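Local coordinates for peptidase M16 inactive domain family protein (Pseudomonas fluorescens, PDB 3GWB) that is of unproven function but belongs to the M16 peptidase family, whose active members are zinc-dependent hydrolases, and is named after the family's inactive domain, at residues S103-D106 with K107-A111; G203-S206 with R207-E211; N60-L63 with N64-V67. All coordinates share one frame; numbering follows the deposited sequence.

Interaction 1 of 3, residues S103-D106 with K107-A111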
loop_
_atom_site.group_PDB
_atom_site.type_symbol
_atom_site.label_atom_id
_atom_site.label_comp_id
_atom_site.label_asym_id
_atom_site.label_seq_id
_atom_site.Cartn_x
_atom_site.Cartn_y
_atom_site.Cartn_z
ATOM N N SER A 103 -14.278 13.108 -17.229
ATOM C CA SER A 103 -15.690 13.299 -17.546
ATOM C C SER A 103 -16.011 13.418 -19.035
ATOM O O SER A 103 -17.159 13.215 -19.436
ATOM C CB SER A 103 -16.234 14.524 -16.799
ATOM O OG SER A 103 -15.563 15.711 -17.184
ATOM N N ALA A 104 -15.012 13.747 -19.850
ATOM C CA ALA A 104 -15.224 13.874 -21.292
ATOM C C ALA A 104 -15.894 12.616 -21.854
ATOM O O ALA A 104 -15.441 11.496 -21.607
ATOM C CB ALA A 104 -13.902 14.110 -21.992
ATOM N N VAL A 105 -16.964 12.811 -22.621
ATOM C CA VAL A 105 -17.717 11.707 -23.212
ATOM C C VAL A 105 -16.874 10.683 -23.976
ATOM O O VAL A 105 -17.134 9.485 -23.890
ATOM C CB VAL A 105 -18.835 12.227 -24.165
ATOM C CG1 VAL A 105 -19.787 13.138 -23.403
ATOM C CG2 VAL A 105 -18.225 12.973 -25.339
ATOM N N ASP A 106 -15.863 11.139 -24.706
ATOM C CA ASP A 106 -15.038 10.215 -25.481
ATOM C C ASP A 106 -14.171 9.317 -24.602
ATOM O O ASP A 106 -13.628 8.317 -25.076
ATOM C CB ASP A 106 -14.152 10.985 -26.463
ATOM C CG ASP A 106 -12.871 11.493 -25.824
ATOM O OD1 ASP A 106 -12.947 12.120 -24.743
ATOM O OD2 ASP A 106 -11.784 11.269 -26.408
ATOM N N LYS A 107 -14.048 9.665 -23.323
ATOM C CA LYS A 107 -13.244 8.872 -22.397
ATOM C C LYS A 107 -14.095 8.108 -21.393
ATOM O O LYS A 107 -13.805 6.948 -21.081
ATOM C CB LYS A 107 -12.250 9.769 -21.652
ATOM C CG LYS A 107 -11.203 10.384 -22.563
ATOM C CD LYS A 107 -10.405 9.281 -23.248
ATOM C CE LYS A 107 -9.841 9.744 -24.581
ATOM N NZ LYS A 107 -9.074 10.995 -24.459
ATOM N N ARG A 108 -15.157 8.739 -20.898
ATOM C CA ARG A 108 -15.987 8.065 -19.909
ATOM C C ARG A 108 -16.900 6.995 -20.491
ATOM O O ARG A 108 -17.186 5.999 -19.829
ATOM C CB ARG A 108 -16.814 9.081 -19.111
ATOM C CG ARG A 108 -18.046 9.613 -19.809
ATOM C CD ARG A 108 -18.873 10.430 -18.823
ATOM N NE ARG A 108 -20.208 10.728 -19.329
ATOM C CZ ARG A 108 -20.664 11.957 -19.542
ATOM N NH1 ARG A 108 -19.886 13.001 -19.295
ATOM N NH2 ARG A 108 -21.901 12.141 -19.988
ATOM N N GLU A 109 -17.365 7.186 -21.721
ATOM C CA GLU A 109 -18.249 6.187 -22.312
ATOM C C GLU A 109 -17.562 4.830 -22.441
ATOM O O GLU A 109 -18.089 3.827 -21.974
ATOM C CB GLU A 109 -18.801 6.690 -23.649
ATOM C CG GLU A 109 -20.083 7.492 -23.442
ATOM C CD GLU A 109 -20.640 8.098 -24.712
ATOM O OE1 GLU A 109 -20.439 7.519 -25.803
ATOM O OE2 GLU A 109 -21.302 9.151 -24.611
ATOM N N PRO A 110 -16.371 4.780 -23.064
ATOM C CA PRO A 110 -15.649 3.508 -23.212
ATOM C C PRO A 110 -15.263 2.937 -21.842
ATOM O O PRO A 110 -15.344 1.732 -21.615
ATOM C CB PRO A 110 -14.413 3.905 -24.019
ATOM C CG PRO A 110 -14.905 5.047 -24.841
ATOM C CD PRO A 110 -15.711 5.842 -23.844
ATOM N N ALA A 111 -14.847 3.815 -20.932
ATOM C CA ALA A 111 -14.448 3.400 -19.592
ATOM C C ALA A 111 -15.613 2.800 -18.804
ATOM O O ALA A 111 -15.435 1.828 -18.073
ATOM C CB ALA A 111 -13.858 4.583 -18.827
#
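Arg108 reaches back along the first turn of its helix to Ser103, a worked example of a long side chain turning its guanidinium to the carbonyl just ahead of the N-cap. CG sits between the backbone N and the carbonyl carbon (chi1 79°), and from there the chain runs extended to NE, past the carbonyl of Ser103. Arg108 NH1 donates to Ser103 O at 2.7 Å, lying in the carbonyl plane. The bond is bent at the hydrogen (140°), and the oxygen stands somewhat off the plane of the guanidinium. Over one face of that group comes Val105, whose CG1 lies 4.1 Å from Arg108 CZ, offset toward the rim, so that an aliphatic branch covers part of the charged plate.

Asp106 and Lys107 behave differently: they lie side by side and point the same way. The lysine chain, bent at chi2 and chi4, curls along the carboxylate, bringing Lys107 NZ to 3.3 Å from Asp106 OD2 in a salt bridge. Lys107 NZ also donates to the backbone O of Glu32 in the second subunit.

The backbone opens the helix without a capping side chain. Ala104 occupies the N-cap position, and its O accepts from two amides, Arg108 N and Lys107 N, each at 2.9 Å, the lysine amide coming from above the carbonyl plane. Val105 O then takes Glu109 N at 3.2 Å. Pro110 has no N-H to continue the ladder; Pro110 CD instead packs 3.5 Å from Asp106 O, where the helix kinks.

The turn begins helix 105-120 directly after strand 95-102. Ser103 OG is hydrogen-bonded to Asp204 beyond strand 197-203, Arg108 leans on Ser101 of strand 95-102, and Lys107 packs against Leu33 of the second subunit.

Interaction 2 of 3, residues G203-S206 with R207-E211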
loop_
_atom_site.group_PDB
_atom_site.type_symbol
_atom_site.label_atom_id
_atom_site.label_comp_id
_atom_site.label_asym_id
_atom_site.label_seq_id
_atom_site.Cartn_x
_atom_site.Cartn_y
_atom_site.Cartn_z
ATOM N N GLY A 203 -19.162 14.274 -9.243
ATOM C CA GLY A 203 -18.277 14.864 -10.230
ATOM C C GLY A 203 -18.866 15.787 -11.270
ATOM O O GLY A 203 -19.971 16.309 -11.129
ATOM N N ASP A 204 -18.098 15.972 -12.335
ATOM C CA ASP A 204 -18.461 16.847 -13.437
ATOM C C ASP A 204 -19.514 16.214 -14.340
ATOM O O ASP A 204 -19.246 15.870 -15.491
ATOM C CB ASP A 204 -17.192 17.189 -14.230
ATOM C CG ASP A 204 -17.451 18.157 -15.359
ATOM O OD1 ASP A 204 -18.336 19.026 -15.199
ATOM O OD2 ASP A 204 -16.756 18.057 -16.395
ATOM N N LEU A 205 -20.724 16.077 -13.811
ATOM C CA LEU A 205 -21.822 15.472 -14.559
ATOM C C LEU A 205 -23.111 16.215 -14.250
ATOM O O LEU A 205 -23.261 16.778 -13.168
ATOM C CB LEU A 205 -22.008 14.013 -14.137
ATOM C CG LEU A 205 -20.874 12.988 -14.262
ATOM C CD1 LEU A 205 -21.208 11.747 -13.418
ATOM C CD2 LEU A 205 -20.683 12.623 -15.725
ATOM N N SER A 206 -24.036 16.214 -15.201
ATOM C CA SER A 206 -25.332 16.842 -14.980
ATOM C C SER A 206 -26.191 15.737 -14.359
ATOM O O SER A 206 -25.804 14.567 -14.378
ATOM C CB SER A 206 -25.949 17.287 -16.312
ATOM O OG SER A 206 -26.245 16.170 -17.141
ATOM N N ARG A 207 -27.338 16.098 -13.793
ATOM C CA ARG A 207 -28.230 15.095 -13.207
ATOM C C ARG A 207 -28.629 14.081 -14.291
ATOM O O ARG A 207 -28.721 12.880 -14.030
ATOM C CB ARG A 207 -29.474 15.784 -12.627
ATOM C CG ARG A 207 -30.686 14.886 -12.378
ATOM C CD ARG A 207 -30.464 13.865 -11.270
ATOM N NE ARG A 207 -31.644 13.016 -11.071
ATOM C CZ ARG A 207 -32.524 13.151 -10.082
ATOM N NH1 ARG A 207 -32.382 14.104 -9.171
ATOM N NH2 ARG A 207 -33.559 12.325 -9.996
ATOM N N SER A 208 -28.859 14.567 -15.508
ATOM C CA SER A 208 -29.242 13.697 -16.619
ATOM C C SER A 208 -28.091 12.754 -16.952
ATOM O O SER A 208 -28.307 11.567 -17.206
ATOM C CB SER A 208 -29.610 14.533 -17.848
ATOM O OG SER A 208 -30.669 15.429 -17.545
ATOM N N ASP A 209 -26.867 13.279 -16.949
ATOM C CA ASP A 209 -25.688 12.455 -17.217
ATOM C C ASP A 209 -25.647 11.336 -16.183
ATOM O O ASP A 209 -25.405 10.177 -16.505
ATOM C CB ASP A 209 -24.382 13.255 -17.065
ATOM C CG ASP A 209 -24.150 14.256 -18.186
ATOM O OD1 ASP A 209 -24.625 14.021 -19.321
ATOM O OD2 ASP A 209 -23.462 15.273 -17.924
ATOM N N ALA A 210 -25.867 11.708 -14.929
ATOM C CA ALA A 210 -25.835 10.767 -13.818
ATOM C C ALA A 210 -26.924 9.709 -13.926
ATOM O O ALA A 210 -26.700 8.534 -13.615
ATOM C CB ALA A 210 -25.962 11.523 -12.504
ATOM N N GLU A 211 -28.109 10.125 -14.359
ATOM C CA GLU A 211 -29.208 9.184 -14.506
ATOM C C GLU A 211 -28.848 8.105 -15.518
ATOM O O GLU A 211 -29.071 6.921 -15.268
ATOM C CB GLU A 211 -30.479 9.916 -14.938
ATOM C CG GLU A 211 -31.388 10.295 -13.777
ATOM C CD GLU A 211 -32.445 11.311 -14.175
ATOM O OE1 GLU A 211 -32.803 11.353 -15.373
ATOM O OE2 GLU A 211 -32.922 12.060 -13.294
HETATM O O HOH W 1 -20.481 15.720 -18.544
#
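Ser206 and Asp209 exchange hydrogen bonds in both directions, each side chain accepting from the other's backbone amide. Asp209 N donates to Ser206 OG at 3.0 Å; a chi1 of 65° places that hydroxyl between the serine's own N and carbonyl carbon, turned toward the first helical turn. In return Ser206 N donates to Asp209 OD2 at 2.9 Å. This second bond is nearly straight, although the amide meets the anti side of the oxygen, 33° out of the carboxylate plane. Ser206 O accepts from Ala210 N at 2.9 Å, the first regular helical bond of the series.

The reciprocal pair is a capping box, with Ser206 as the N-cap of helix 207-220. It is a textbook solution to the problem that a helix begins with amides lacking partners in a preceding turn. The carboxylate at this end would probably also be favoured by the helix dipole.

Nonpolar contact lies beside it: Leu205 CB packs 3.8 Å from Asp209 CB, the leucine crossing the aspartate at a slant, and its CD2 stays close to that carbon as well.

Water extends the polar system. One molecule donates to Asp209 OD2 at 3.1 Å and, at a longer 3.3 Å, to Asp204 O. Asp204 is itself the centre of an inverse gamma turn, which leads the chain out of strand 197-203, and its carboxylate forms a salt bridge with Arg31.

One turn along the helix, Arg207 NE forms a hydrogen-bonded salt bridge with Glu211 OE2 at 2.7 Å; Arg207 NH1 is hydrogen-bonded to Gln15, and the arginine side chain rests on Trp17 of strand 15-18. Asp209 OD1 makes a long, weak ion pair with Arg108 of helix 105-120.

Interaction 3 of 3, residues N60-L63 with N64-V67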
loop_
_atom_site.group_PDB
_atom_site.type_symbol
_atom_site.label_atom_id
_atom_site.label_comp_id
_atom_site.label_asym_id
_atom_site.label_seq_id
_atom_site.Cartn_x
_atom_site.Cartn_y
_atom_site.Cartn_z
ATOM N N ASN A 60 -14.887 -10.764 -5.146
ATOM C CA ASN A 60 -14.587 -9.357 -5.367
ATOM C C ASN A 60 -13.219 -9.134 -6.003
ATOM O O ASN A 60 -13.036 -8.212 -6.795
ATOM C CB ASN A 60 -14.684 -8.584 -4.048
ATOM C CG ASN A 60 -14.444 -7.100 -4.230
ATOM O OD1 ASN A 60 -13.318 -6.621 -4.107
ATOM N ND2 ASN A 60 -15.501 -6.366 -4.545
ATOM N N ALA A 61 -12.263 -9.987 -5.662
ATOM C CA ALA A 61 -10.918 -9.873 -6.201
ATOM C C ALA A 61 -10.848 -10.343 -7.646
ATOM O O ALA A 61 -10.001 -9.880 -8.410
ATOM C CB ALA A 61 -9.949 -10.693 -5.352
HETATM N N MSE A 62 -11.739 -11.257 -8.020
HETATM C CA MSE A 62 -11.746 -11.810 -9.376
HETATM C C MSE A 62 -12.506 -10.991 -10.425
HETATM O O MSE A 62 -12.441 -11.301 -11.616
HETATM C CB MSE A 62 -12.312 -13.233 -9.338
HETATM C CG MSE A 62 -11.434 -14.267 -8.611
HETATM SE SE MSE A 62 -10.057 -14.847 -9.625
HETATM C CE MSE A 62 -10.988 -15.696 -10.933
ATOM N N LEU A 63 -13.210 -9.947 -9.997
ATOM C CA LEU A 63 -13.993 -9.127 -10.919
ATOM C C LEU A 63 -13.212 -8.636 -12.129
ATOM O O LEU A 63 -13.614 -8.874 -13.269
ATOM C CB LEU A 63 -14.596 -7.922 -10.188
ATOM C CG LEU A 63 -15.537 -8.218 -9.012
ATOM C CD1 LEU A 63 -16.026 -6.909 -8.412
ATOM C CD2 LEU A 63 -16.724 -9.054 -9.483
ATOM N N ASN A 64 -12.096 -7.958 -11.888
ATOM C CA ASN A 64 -11.303 -7.422 -12.991
ATOM C C ASN A 64 -10.213 -8.355 -13.501
ATOM O O ASN A 64 -9.244 -7.899 -14.110
ATOM C CB ASN A 64 -10.683 -6.080 -12.592
ATOM C CG ASN A 64 -9.521 -6.241 -11.646
ATOM O OD1 ASN A 64 -9.472 -7.186 -10.861
ATOM N ND2 ASN A 64 -8.578 -5.307 -11.704
ATOM N N GLU A 65 -10.366 -9.654 -13.250
ATOM C CA GLU A 65 -9.402 -10.645 -13.716
ATOM C C GLU A 65 -9.755 -11.124 -15.118
ATOM O O GLU A 65 -8.976 -11.848 -15.739
ATOM C CB GLU A 65 -9.356 -11.856 -12.778
ATOM C CG GLU A 65 -8.623 -11.613 -11.478
ATOM C CD GLU A 65 -7.168 -11.216 -11.684
ATOM O OE1 GLU A 65 -6.488 -11.813 -12.552
ATOM O OE2 GLU A 65 -6.695 -10.313 -10.963
ATOM N N GLY A 66 -10.933 -10.735 -15.608
ATOM C CA GLY A 66 -11.331 -11.148 -16.940
ATOM C C GLY A 66 -12.797 -10.973 -17.298
ATOM O O GLY A 66 -13.683 -11.091 -16.451
ATOM N N VAL A 67 -13.040 -10.667 -18.567
ATOM C CA VAL A 67 -14.392 -10.523 -19.096
ATOM C C VAL A 67 -14.341 -11.194 -20.463
ATOM O O VAL A 67 -13.268 -11.600 -20.909
ATOM C CB VAL A 67 -14.816 -9.042 -19.254
ATOM C CG1 VAL A 67 -14.778 -8.346 -17.891
ATOM C CG2 VAL A 67 -13.917 -8.337 -20.245
HETATM O O HOH W 2 -11.456 -6.961 -9.002
HETATM O O HOH W 3 -7.714 -8.600 -9.052
HETATM O O HOH W 4 -13.324 -12.324 -13.830
#
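Glu65 turns back over Met62, and tracing it outward shows how one side chain can mark the exit from a helix. Its amide starts the contact: Glu65 N donates to Met62 O at 3.1 Å, approaching from above the carbonyl plane. Glu65 CB then lies 3.3 Å from the same Met62 O. With CG anti to the carbonyl carbon (chi1 -75°), the next carbon is directed over the helix end, where Glu65 CG touches Met62 CA at 3.8 Å and the selenium of this selenomethionine, Met62 SE, at 4.0 Å; the two side chains cross at about a right angle. A bend at chi2 then folds the carboxylate back beside the last turn. At the tip, Glu65 OE2 is 2.8 Å from a water that also lies 2.7 Å from Ala61 O, although this water has more acceptors nearby than protons to give. The stronger anchors lie outside: Glu65 OE2 forms a salt bridge with Arg131, and Glu65 OE1 is hydrogen-bonded to Ser128.

Two more waters bridge backbone groups across the turn. One donates to both Met62 O and Gly66 O, while another accepts from Asn64 N and lies within bonding range of Asn60 O. Gly66 adopts backbone angles at which a side chain would collide with the preceding carbonyl, reason enough for a glycine at this position.

In active M16 peptidases the corresponding helix probably carries the zinc-binding HXXEH motif, which this sequence lacks. Here helix 55-62 gives way, through a turn, to the short, weakly bonded strand 66-67. Met62 packs on helix 126-143, Asn64 and Val67 touch Val118 of helix 105-120, and Asn60 lies against Ala90 of strand 85-90.

In the fold
Followed from the N terminus, the three contacts come in series, none enclosing or crossing another, and each bridges only a single turn. Interaction 3 handles the passage from helix 55-62 to strand 66-67. Interaction 1 opens helix 105-120 after strand 95-102, and interaction 2 opens helix 207-220 after strand 197-203. Both of those strands belong to the six-stranded mixed sheet, and the two helix starts meet directly in space: their centres are 13 Å apart, with polar contacts and packing between them. Interaction 3 stays separate, its nearest atoms about 10 Å from interaction 1, yet it rests against a later part of the same helix 105-120.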